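Local coordinates for protein beta-galacturonidase (Eisenbergiella tayi, PDB 6NCW) that hydrolyses beta-linked galacturonides as a glycoside hydrolase family 2 enzyme of a gut bacterium, and may also have the family's beta-glucuronidase activity, at residues A[514-519]-A[527-532]; A[510-515]-A[533-538]; A[128-133]-A[335-340]; A[468-473]-A[540-545]. All coordinates share one frame; numbering follows the deposited sequence.

Contacts 1 and 3 carry residues of the galacturonate site of the TIM barrel, contact 2 lies behind them, and contact 4 is farther out. Contacts 1 and 2 share Asp514 and Val515, and their centres are about 9 Å apart. Contact 3 brings a loop of the N-terminal region to the site, where glycerol is bound; it meets contact 1 through Asn530 ND2 and Asp131 OD1, 2.9 Å apart. Contact 4, its centre about 24 Å from that of contact 3, encloses contacts 1 and 2 along the chain. Its Lys542 ties it to both, with NZ 2.7 Å from Asp514 OD1; contact 3 it does not touch. These charges probably help to place Asn530 and Lys532.

Contact 1 (A[514-519]-A[527-532])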
# COMPACT_ATOMS: atom_id res chain seq x y z
N ASP A 514 -15.04 -2.93 4.89
CA ASP A 514 -15.24 -2.45 3.52
C ASP A 514 -15.91 -3.55 2.70
O ASP A 514 -15.68 -4.73 2.94
CB ASP A 514 -13.92 -2.05 2.88
CG ASP A 514 -13.24 -0.89 3.60
OD1 ASP A 514 -13.90 -0.11 4.33
OD2 ASP A 514 -12.02 -0.75 3.43
N VAL A 515 -16.73 -3.15 1.73
CA VAL A 515 -17.62 -4.06 1.01
C VAL A 515 -17.55 -3.77 -0.49
O VAL A 515 -17.61 -2.60 -0.89
CB VAL A 515 -19.09 -3.94 1.47
CG1 VAL A 515 -20.01 -4.79 0.58
CG2 VAL A 515 -19.24 -4.29 2.98
N ARG A 516 -17.45 -4.82 -1.31
CA ARG A 516 -17.50 -4.66 -2.76
C ARG A 516 -18.89 -4.18 -3.18
O ARG A 516 -19.90 -4.64 -2.64
CB ARG A 516 -17.16 -6.00 -3.44
CG ARG A 516 -17.38 -6.05 -4.97
CD ARG A 516 -16.35 -5.20 -5.75
NE ARG A 516 -15.01 -5.78 -5.63
CZ ARG A 516 -13.86 -5.11 -5.70
NH1 ARG A 516 -13.86 -3.78 -5.83
NH2 ARG A 516 -12.72 -5.78 -5.61
N VAL A 517 -18.94 -3.24 -4.13
CA VAL A 517 -20.21 -2.72 -4.66
C VAL A 517 -20.30 -2.87 -6.18
O VAL A 517 -19.36 -3.36 -6.82
CB VAL A 517 -20.41 -1.25 -4.26
CG1 VAL A 517 -20.40 -1.10 -2.72
CG2 VAL A 517 -19.33 -0.40 -4.89
N CYS A 518 -21.43 -2.46 -6.76
CA CYS A 518 -21.65 -2.63 -8.18
C CYS A 518 -20.87 -1.60 -8.99
O CYS A 518 -20.64 -0.47 -8.55
CB CYS A 518 -23.14 -2.55 -8.52
SG CYS A 518 -24.12 -3.98 -7.87
N ASP A 519 -20.48 -2.01 -10.19
CA ASP A 519 -19.67 -1.16 -11.06
C ASP A 519 -20.30 0.20 -11.29
O ASP A 519 -19.59 1.21 -11.44
CB ASP A 519 -19.43 -1.86 -12.40
CG ASP A 519 -18.61 -3.16 -12.26
OD1 ASP A 519 -17.74 -3.27 -11.35
OD2 ASP A 519 -18.83 -4.08 -13.10
N ARG A 527 -12.18 2.46 -5.39
CA ARG A 527 -11.86 1.04 -5.55
C ARG A 527 -13.08 0.18 -5.87
O ARG A 527 -13.01 -1.05 -5.73
CB ARG A 527 -11.17 0.48 -4.30
CG ARG A 527 -10.10 1.39 -3.65
CD ARG A 527 -9.40 0.63 -2.52
NE ARG A 527 -10.32 0.44 -1.41
CZ ARG A 527 -10.36 -0.63 -0.64
NH1 ARG A 527 -9.51 -1.63 -0.85
NH2 ARG A 527 -11.25 -0.71 0.34
N THR A 528 -14.20 0.79 -6.30
CA THR A 528 -15.48 0.09 -6.43
C THR A 528 -15.76 -0.70 -5.14
O THR A 528 -16.07 -1.90 -5.14
CB THR A 528 -15.52 -0.80 -7.68
OG1 THR A 528 -15.22 -0.01 -8.84
CG2 THR A 528 -16.91 -1.41 -7.92
N MET A 529 -15.57 0.00 -4.03
CA MET A 529 -15.81 -0.50 -2.68
C MET A 529 -16.54 0.59 -1.92
O MET A 529 -16.35 1.77 -2.21
CB MET A 529 -14.51 -0.81 -1.91
CG MET A 529 -13.59 -1.82 -2.55
SD MET A 529 -14.17 -3.54 -2.47
CE MET A 529 -13.92 -3.90 -0.73
N ASN A 530 -17.37 0.19 -0.97
CA ASN A 530 -17.80 1.10 0.09
C ASN A 530 -16.71 1.05 1.15
O ASN A 530 -16.42 -0.02 1.69
CB ASN A 530 -19.17 0.69 0.65
CG ASN A 530 -19.73 1.70 1.68
OD1 ASN A 530 -19.12 1.94 2.72
ND2 ASN A 530 -20.90 2.26 1.39
N ASN A 531 -16.08 2.19 1.41
CA ASN A 531 -14.85 2.24 2.20
C ASN A 531 -15.08 2.68 3.64
O ASN A 531 -14.13 3.14 4.29
CB ASN A 531 -13.84 3.19 1.54
CG ASN A 531 -13.47 2.75 0.14
OD1 ASN A 531 -12.57 1.95 -0.03
ND2 ASN A 531 -14.17 3.28 -0.86
N LYS A 532 -16.30 2.56 4.14
CA LYS A 532 -16.59 3.09 5.46
C LYS A 532 -16.39 2.05 6.54
O LYS A 532 -16.82 2.27 7.68
CB LYS A 532 -18.00 3.66 5.48
CG LYS A 532 -18.18 4.79 4.44
CD LYS A 532 -19.46 5.58 4.66
CE LYS A 532 -19.63 6.67 3.60
NZ LYS A 532 -19.95 6.13 2.26
O HOH W 1 -16.12 -1.14 -11.44
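Asn531 OD1 is gripped by two N-H groups of the same guanidinium, with Arg527 NE and NH2 each 3.0 Å from it. The oxygen lies in the guanidinium plane, so this side-on grip fixes the rotation of the arginine head. Arg527 NH2 also reaches across to Asp514 OD2 in a salt bridge of 3.2 Å, with the carboxylate plane turned 69° from the guanidinium. Lys542 is a further partner of Asp514, and Glu537 of Arg527.

The backbones form a short antiparallel hairpin. Val515 and Asn530 are the hydrogen-bonded pair, Asn530 N giving to Val515 O at 2.8 Å and Val515 N to Asn530 O at 3.1 Å. On the face that carries Arg516 and Met529, the next pair, the arginine chain bends at chi2 and chi3 and curls across to the residues just before the facing strand. Its NH1 bonds to Thr528 O at 3.0 Å, approaching from above the carbonyl plane, and more weakly to Arg527 O. Met529 SD sits over one face of this guanidinium, 3.4 Å from NH1.

On the other face, Asn530 holds CG anti to the backbone N (chi1 -175°), and its OD1 takes the N-H of Lys532 in an Asx turn while ND2 serves Asp131, another residue of the galacturonate site. Val517 CG1 packs against Asn530 CB.

The hairpin follows barrel strand 504-509 and precedes helix 544-553. Tyr474 and Val480 of a second subunit pack on its Arg516 and Met529 side, where Arg516 NH2 bonds to that tyrosine's hydroxyl.

Contact 2 (A[510-515]-A[533-538])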
# COMPACT_ATOMS: atom_id res chain seq x y z
N TRP A 510 -21.95 2.66 10.50
CA TRP A 510 -21.77 2.24 9.12
C TRP A 510 -20.29 2.40 8.82
O TRP A 510 -19.80 3.53 8.71
CB TRP A 510 -22.62 3.07 8.15
CG TRP A 510 -22.38 2.56 6.76
CD1 TRP A 510 -21.35 2.91 5.92
CD2 TRP A 510 -23.12 1.52 6.08
NE1 TRP A 510 -21.42 2.17 4.76
CE2 TRP A 510 -22.50 1.31 4.83
CE3 TRP A 510 -24.26 0.76 6.41
CZ2 TRP A 510 -22.98 0.38 3.90
CZ3 TRP A 510 -24.74 -0.16 5.48
CH2 TRP A 510 -24.09 -0.34 4.24
N GLN A 511 -19.55 1.28 8.67
CA GLN A 511 -20.03 -0.08 8.81
C GLN A 511 -18.85 -0.90 9.32
O GLN A 511 -17.78 -0.37 9.54
CB GLN A 511 -20.58 -0.65 7.48
CG GLN A 511 -19.54 -0.76 6.36
CD GLN A 511 -20.05 -1.50 5.13
OE1 GLN A 511 -20.79 -2.52 5.24
NE2 GLN A 511 -19.68 -1.00 3.94
N PHE A 512 -19.04 -2.21 9.51
CA PHE A 512 -17.97 -3.03 10.07
C PHE A 512 -16.76 -3.10 9.14
O PHE A 512 -15.63 -2.79 9.55
CB PHE A 512 -18.50 -4.44 10.35
CG PHE A 512 -17.42 -5.43 10.68
CD1 PHE A 512 -17.21 -6.53 9.87
CD2 PHE A 512 -16.60 -5.23 11.78
CE1 PHE A 512 -16.20 -7.44 10.18
CE2 PHE A 512 -15.58 -6.12 12.08
CZ PHE A 512 -15.39 -7.23 11.29
N CYS A 513 -16.95 -3.54 7.90
CA CYS A 513 -15.82 -3.78 7.01
C CYS A 513 -16.10 -3.15 5.66
O CYS A 513 -17.24 -2.84 5.33
CB CYS A 513 -15.53 -5.28 6.84
SG CYS A 513 -16.90 -6.18 6.09
N ASP A 514 -15.04 -2.93 4.89
CA ASP A 514 -15.24 -2.45 3.52
C ASP A 514 -15.91 -3.55 2.70
O ASP A 514 -15.68 -4.73 2.94
CB ASP A 514 -13.92 -2.05 2.88
CG ASP A 514 -13.24 -0.89 3.60
OD1 ASP A 514 -13.90 -0.11 4.33
OD2 ASP A 514 -12.02 -0.75 3.43
N VAL A 515 -16.73 -3.15 1.73
CA VAL A 515 -17.62 -4.06 1.01
C VAL A 515 -17.55 -3.77 -0.49
O VAL A 515 -17.61 -2.60 -0.89
CB VAL A 515 -19.09 -3.94 1.47
CG1 VAL A 515 -20.01 -4.79 0.58
CG2 VAL A 515 -19.24 -4.29 2.98
N GLY A 533 -15.76 0.93 6.21
CA GLY A 533 -15.44 -0.04 7.24
C GLY A 533 -14.54 0.56 8.30
O GLY A 533 -13.71 1.44 8.04
N ILE A 534 -14.75 0.11 9.54
CA ILE A 534 -13.77 0.31 10.60
C ILE A 534 -12.61 -0.68 10.46
O ILE A 534 -11.51 -0.42 10.97
CB ILE A 534 -14.49 0.19 11.95
CG1 ILE A 534 -15.62 1.26 12.07
CG2 ILE A 534 -13.49 0.23 13.13
CD1 ILE A 534 -15.20 2.75 11.83
N VAL A 535 -12.81 -1.81 9.79
CA VAL A 535 -11.73 -2.66 9.31
C VAL A 535 -11.85 -2.69 7.79
O VAL A 535 -12.93 -2.42 7.26
CB VAL A 535 -11.77 -4.09 9.91
CG1 VAL A 535 -11.66 -4.06 11.43
CG2 VAL A 535 -13.03 -4.91 9.45
N ASP A 536 -10.74 -2.95 7.08
CA ASP A 536 -10.86 -3.01 5.63
C ASP A 536 -11.41 -4.38 5.19
O ASP A 536 -11.79 -5.22 6.02
CB ASP A 536 -9.53 -2.66 4.95
CG ASP A 536 -8.50 -3.78 4.95
OD1 ASP A 536 -8.62 -4.81 5.66
OD2 ASP A 536 -7.51 -3.61 4.19
N GLU A 537 -11.49 -4.61 3.88
CA GLU A 537 -12.12 -5.85 3.43
C GLU A 537 -11.34 -7.06 3.89
O GLU A 537 -11.92 -8.13 4.04
CB GLU A 537 -12.32 -5.86 1.90
CG GLU A 537 -11.03 -5.84 1.05
CD GLU A 537 -10.51 -4.42 0.79
OE1 GLU A 537 -10.78 -3.53 1.63
OE2 GLU A 537 -9.85 -4.19 -0.26
N TYR A 538 -10.04 -6.92 4.18
CA TYR A 538 -9.26 -8.02 4.70
C TYR A 538 -9.23 -8.03 6.22
O TYR A 538 -8.39 -8.72 6.80
CB TYR A 538 -7.85 -8.00 4.12
CG TYR A 538 -7.87 -8.18 2.62
CD1 TYR A 538 -8.14 -9.43 2.07
CD2 TYR A 538 -7.63 -7.11 1.75
CE1 TYR A 538 -8.17 -9.61 0.69
CE2 TYR A 538 -7.67 -7.28 0.36
CZ TYR A 538 -7.95 -8.56 -0.16
OH TYR A 538 -8.01 -8.78 -1.51
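The loop that leaves the eighth strand of the TIM barrel, 504-509, begins with a cis peptide between Trp510 and Gln511, a feature known at this position in related barrel glycosidases. The returning segment 533-538 closes against it, mostly backbone to backbone. Ile534 N bonds to Gln511 O at 3.1 Å, and Val535 N to Phe512 O at 3.0 Å in a nearly straight bond (170°), nearly along the C=O axis. Gly533 presses its CA against the chain opposite, 3.3 Å from Gln511 O in a CA-H...O contact and 3.8 Å from Cys513 CA; the glycine brings no side chain into this tight crossing.

Asp514 faces this segment with CG beside its own backbone N (chi1 -63°). Its OD1 takes the N-H of Gly533 at 2.8 Å, nearly along the C-O axis. OD2 lies over CA and CB of Asp536 and only 3.5 Å from Glu537 OE1; the like charges are probably made tolerable by Arg527, which forms salt bridges with both residues, and by Lys542 at Asp514 OD1.

The apolar part is built by Val535. One branch, CG2, stands over the face of the Phe512 ring, 4.0 Å from the ring centroid and 19° off its normal, a CH-pi contact. The same methyl touches Cys513 CB at 3.6 Å, wedged between ring and cysteine.

Phe512 carries this cluster on to helix 290-302, meeting Leu299 and Ile300, whereas Ile534 and Val535 pack on Tyr545 of helix 544-553 and Ile534 also reaches Phe275 of strand 268-276.

Contact 3 (A[128-133]-A[335-340]); sequences VPNDYQ and HARGLS. With GOL (glycerol), chain G.
This is a polar contact between domains: the loop 128-133, between strands 109-117 and 142-147 of the N-terminal part, meets the loop after barrel strand 329-333 at the galacturonate site. Asn130 and Arg337 make the central link. Asn130 ND2 gives a straight bond (170°) to Arg337 O at 3.0 Å, on a carbonyl lone pair and in the amide plane. Its OD1 accepts a weak bond from Arg337 NH1 and a firmer one from Asp131 N, which together with the straight ND2 bond fixes the amide's orientation.

Tyr132 slides past the arginine chain, with CD of Arg337 at the edge of its ring. Its hydroxyl hydrogen-bonds His335 NE2 at 2.7 Å, each ring meeting the other at its edge, while His335 ND1 bonds to Asn93. A water lies 2.9 Å from Tyr132 OH and bonds weakly to Arg337 N. Val128 CG2 and Leu339 CD2 add a small apolar touch.

Glycerol sits between the charged ends. Arg337 NE bonds to its O2 at 2.8 Å and NH2 to its O3, in the guanidinium plane, at 2.9 Å; Asp131 CB covers one guanidinium face. Glycerol O3 in turn gives to Asp131 OD1 at 2.5 Å; Glu465, His312 and Asn377 also hydrogen-bond the glycerol.

Asp131 also pairs with Arg525, and with two arginines near it the carboxylate probably stays ionised; a sugar hydroxyl may be held as glycerol O3 is.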
# COMPACT_ATOMS: atom_id res chain seq x y z
N VAL A 128 -30.67 -5.17 -7.63
CA VAL A 128 -30.49 -4.13 -8.65
C VAL A 128 -29.05 -3.61 -8.57
O VAL A 128 -28.35 -3.91 -7.59
CB VAL A 128 -31.49 -2.97 -8.43
CG1 VAL A 128 -32.95 -3.46 -8.57
CG2 VAL A 128 -31.25 -2.32 -7.09
N PRO A 129 -28.56 -2.84 -9.54
CA PRO A 129 -27.27 -2.17 -9.34
C PRO A 129 -27.38 -1.33 -8.08
O PRO A 129 -28.33 -0.56 -7.92
CB PRO A 129 -27.10 -1.31 -10.60
CG PRO A 129 -28.01 -2.00 -11.64
CD PRO A 129 -29.17 -2.44 -10.82
N ASN A 130 -26.46 -1.55 -7.14
CA ASN A 130 -26.65 -1.00 -5.81
C ASN A 130 -25.29 -0.87 -5.12
O ASN A 130 -24.25 -1.29 -5.65
CB ASN A 130 -27.60 -1.88 -5.00
CG ASN A 130 -28.54 -1.05 -4.11
OD1 ASN A 130 -28.21 0.06 -3.65
ND2 ASN A 130 -29.73 -1.59 -3.88
N ASP A 131 -25.32 -0.30 -3.91
CA ASP A 131 -24.14 -0.06 -3.07
C ASP A 131 -23.72 -1.31 -2.29
O ASP A 131 -23.32 -1.23 -1.12
CB ASP A 131 -24.43 1.12 -2.13
CG ASP A 131 -23.16 1.69 -1.47
OD1 ASP A 131 -23.24 2.20 -0.34
OD2 ASP A 131 -22.08 1.64 -2.06
N TYR A 132 -23.81 -2.47 -2.93
CA TYR A 132 -23.31 -3.75 -2.46
C TYR A 132 -23.48 -4.72 -3.63
O TYR A 132 -24.23 -4.45 -4.57
CB TYR A 132 -24.06 -4.26 -1.20
CG TYR A 132 -25.55 -4.51 -1.43
CD1 TYR A 132 -26.46 -3.45 -1.41
CD2 TYR A 132 -26.06 -5.81 -1.65
CE1 TYR A 132 -27.82 -3.65 -1.61
CE2 TYR A 132 -27.42 -6.02 -1.85
CZ TYR A 132 -28.28 -4.93 -1.84
OH TYR A 132 -29.62 -5.10 -2.04
N GLN A 133 -22.79 -5.84 -3.56
CA GLN A 133 -22.69 -6.75 -4.70
C GLN A 133 -23.80 -7.79 -4.65
O GLN A 133 -24.12 -8.32 -3.58
CB GLN A 133 -21.32 -7.43 -4.72
CG GLN A 133 -21.12 -8.47 -5.86
CD GLN A 133 -21.17 -7.84 -7.25
OE1 GLN A 133 -22.24 -7.50 -7.77
NE2 GLN A 133 -20.02 -7.68 -7.86
N HIS A 335 -34.88 -7.70 2.46
CA HIS A 335 -33.90 -7.34 1.45
C HIS A 335 -34.41 -6.16 0.64
O HIS A 335 -35.26 -6.31 -0.24
CB HIS A 335 -33.59 -8.52 0.54
CG HIS A 335 -32.67 -8.17 -0.58
ND1 HIS A 335 -32.64 -8.85 -1.78
CD2 HIS A 335 -31.75 -7.17 -0.69
CE1 HIS A 335 -31.73 -8.30 -2.57
NE2 HIS A 335 -31.18 -7.28 -1.94
N ALA A 336 -33.87 -4.97 0.93
CA ALA A 336 -34.17 -3.75 0.18
C ALA A 336 -33.16 -2.67 0.57
O ALA A 336 -32.84 -2.53 1.76
CB ALA A 336 -35.59 -3.26 0.47
N ARG A 337 -32.67 -1.90 -0.40
CA ARG A 337 -31.81 -0.75 -0.08
C ARG A 337 -31.96 0.36 -1.11
O ARG A 337 -31.61 0.19 -2.28
CB ARG A 337 -30.34 -1.16 0.02
CG ARG A 337 -29.41 0.02 0.35
CD ARG A 337 -28.06 0.05 -0.48
NE ARG A 337 -27.49 1.39 -0.32
CZ ARG A 337 -27.86 2.46 -1.02
NH1 ARG A 337 -28.75 2.37 -2.00
NH2 ARG A 337 -27.31 3.64 -0.75
N GLY A 338 -32.45 1.52 -0.65
CA GLY A 338 -32.36 2.75 -1.43
C GLY A 338 -33.25 2.80 -2.64
O GLY A 338 -32.94 3.50 -3.61
N LEU A 339 -34.35 2.06 -2.64
CA LEU A 339 -35.17 1.94 -3.84
C LEU A 339 -36.05 3.18 -3.97
O LEU A 339 -36.72 3.58 -3.02
CB LEU A 339 -36.00 0.66 -3.81
CG LEU A 339 -35.14 -0.61 -3.78
CD1 LEU A 339 -35.98 -1.84 -3.52
CD2 LEU A 339 -34.34 -0.78 -5.07
N SER A 340 -36.01 3.79 -5.16
CA SER A 340 -36.86 4.94 -5.45
C SER A 340 -38.33 4.52 -5.52
O SER A 340 -38.68 3.33 -5.58
CB SER A 340 -36.43 5.58 -6.77
OG SER A 340 -36.61 4.65 -7.84
C1 GOL G . -27.37 3.16 2.89
O1 GOL G . -28.37 2.71 3.76
C2 GOL G . -26.14 2.19 2.98
O2 GOL G . -26.29 1.08 2.18
C3 GOL G . -24.93 3.01 2.48
O3 GOL G . -25.08 3.21 1.07
O HOH W 2 -31.93 -3.49 -2.66

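Contact 4 (A[468-473]-A[540-545]); sequences AGAIYG and RPKLAY
Tyr472, Lys542 and Arg540 bury most of the surface here, where the loop after strand 461-466 meets the approach to helix 544-553. The Tyr472 side chain, its CG anti to the backbone N (chi1 177°), projects toward 540-545, meeting Arg540 with a face and Lys542 with an edge. Arg540 crosses it at about a right angle: its CB stands over one ring face, 4.3 Å from the centroid in a CH-pi contact, and the chain then bends at chi3 to bring the guanidinium over the ring's rim. Tyr472 CE1 lies under the centre of that guanidinium, 3.3 Å from Arg540 NE, the planes tilted by 32°. At the ring edge are Pro541 O and Lys542 CG, and a water joins Tyr472 OH, 2.9 Å away, to Pro541 O.

Lys542 runs fully extended beyond CG, passing Ala470 CB with its CD at 4.0 Å. Its NZ gives to Ala470 O at 2.8 Å, in the carbonyl plane, and is also held by Gly533 O and the carboxylate of Asp514. Arg540 NE has Asp536 as its ionic partner.

With one carboxylate and two carbonyls about it, the buried ammonium of Lys542 is probably kept charged, and it ties three loops together at one atom.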
# COMPACT_ATOMS: atom_id res chain seq x y z
N ALA A 468 -17.94 7.18 8.29
CA ALA A 468 -17.09 7.97 7.41
C ALA A 468 -16.19 7.05 6.59
O ALA A 468 -15.79 5.97 7.04
CB ALA A 468 -16.23 8.94 8.22
N GLY A 469 -15.84 7.50 5.39
CA GLY A 469 -14.95 6.73 4.54
C GLY A 469 -13.50 6.85 4.98
O GLY A 469 -13.09 7.83 5.62
N ALA A 470 -12.72 5.83 4.64
CA ALA A 470 -11.27 5.87 4.77
C ALA A 470 -10.70 4.76 3.91
O ALA A 470 -11.11 3.60 4.05
CB ALA A 470 -10.82 5.70 6.21
N ILE A 471 -9.76 5.09 3.03
CA ILE A 471 -9.06 4.07 2.26
C ILE A 471 -7.89 3.59 3.12
O ILE A 471 -7.00 4.39 3.44
CB ILE A 471 -8.57 4.61 0.91
CG1 ILE A 471 -9.77 5.08 0.06
CG2 ILE A 471 -7.77 3.52 0.18
CD1 ILE A 471 -9.36 6.04 -1.09
N TYR A 472 -7.91 2.31 3.50
CA TYR A 472 -6.88 1.75 4.37
C TYR A 472 -5.51 1.98 3.76
O TYR A 472 -5.27 1.64 2.60
CB TYR A 472 -7.09 0.24 4.60
CG TYR A 472 -6.01 -0.43 5.44
CD1 TYR A 472 -5.01 -1.20 4.86
CD2 TYR A 472 -5.98 -0.27 6.82
CE1 TYR A 472 -4.02 -1.80 5.62
CE2 TYR A 472 -4.99 -0.87 7.59
CZ TYR A 472 -4.02 -1.63 6.98
OH TYR A 472 -3.03 -2.23 7.76
N GLY A 473 -4.62 2.58 4.54
CA GLY A 473 -3.29 2.88 4.10
C GLY A 473 -3.10 4.30 3.60
O GLY A 473 -1.96 4.75 3.52
N ARG A 540 -8.39 -5.82 8.38
CA ARG A 540 -7.27 -5.11 8.99
C ARG A 540 -7.79 -3.84 9.66
O ARG A 540 -8.52 -3.07 9.03
CB ARG A 540 -6.21 -4.76 7.95
CG ARG A 540 -5.57 -5.99 7.29
CD ARG A 540 -4.48 -5.59 6.28
NE ARG A 540 -5.02 -4.94 5.07
CZ ARG A 540 -4.32 -4.73 3.97
NH1 ARG A 540 -3.03 -5.09 3.92
NH2 ARG A 540 -4.89 -4.13 2.93
N PRO A 541 -7.46 -3.60 10.92
CA PRO A 541 -8.04 -2.44 11.62
C PRO A 541 -7.48 -1.13 11.10
O PRO A 541 -6.27 -0.95 11.00
CB PRO A 541 -7.67 -2.68 13.10
CG PRO A 541 -6.61 -3.75 13.09
CD PRO A 541 -6.76 -4.54 11.82
N LYS A 542 -8.38 -0.22 10.72
CA LYS A 542 -8.00 1.14 10.37
C LYS A 542 -7.71 1.93 11.65
O LYS A 542 -7.94 1.44 12.76
CB LYS A 542 -9.11 1.82 9.56
CG LYS A 542 -9.39 1.17 8.21
CD LYS A 542 -10.50 1.89 7.47
CE LYS A 542 -11.05 0.98 6.35
NZ LYS A 542 -12.23 1.57 5.70
N LEU A 543 -7.17 3.15 11.51
CA LEU A 543 -6.85 3.92 12.71
C LEU A 543 -8.09 4.14 13.58
O LEU A 543 -8.03 4.01 14.80
CB LEU A 543 -6.20 5.26 12.35
CG LEU A 543 -4.84 5.28 11.63
CD1 LEU A 543 -4.42 6.71 11.31
CD2 LEU A 543 -3.77 4.61 12.49
N ALA A 544 -9.24 4.45 12.95
CA ALA A 544 -10.48 4.66 13.67
C ALA A 544 -10.91 3.47 14.53
O ALA A 544 -11.81 3.61 15.35
CB ALA A 544 -11.61 5.01 12.70
N TYR A 545 -10.30 2.30 14.35
CA TYR A 545 -10.68 1.15 15.15
C TYR A 545 -10.49 1.43 16.64
O TYR A 545 -11.33 1.07 17.46
CB TYR A 545 -9.87 -0.06 14.68
CG TYR A 545 -10.13 -1.40 15.33
CD1 TYR A 545 -9.67 -1.68 16.62
CD2 TYR A 545 -10.71 -2.44 14.60
CE1 TYR A 545 -9.85 -2.92 17.18
CE2 TYR A 545 -10.89 -3.68 15.15
CZ TYR A 545 -10.47 -3.92 16.43
OH TYR A 545 -10.65 -5.17 16.96
O HOH W 3 -3.96 -2.51 10.52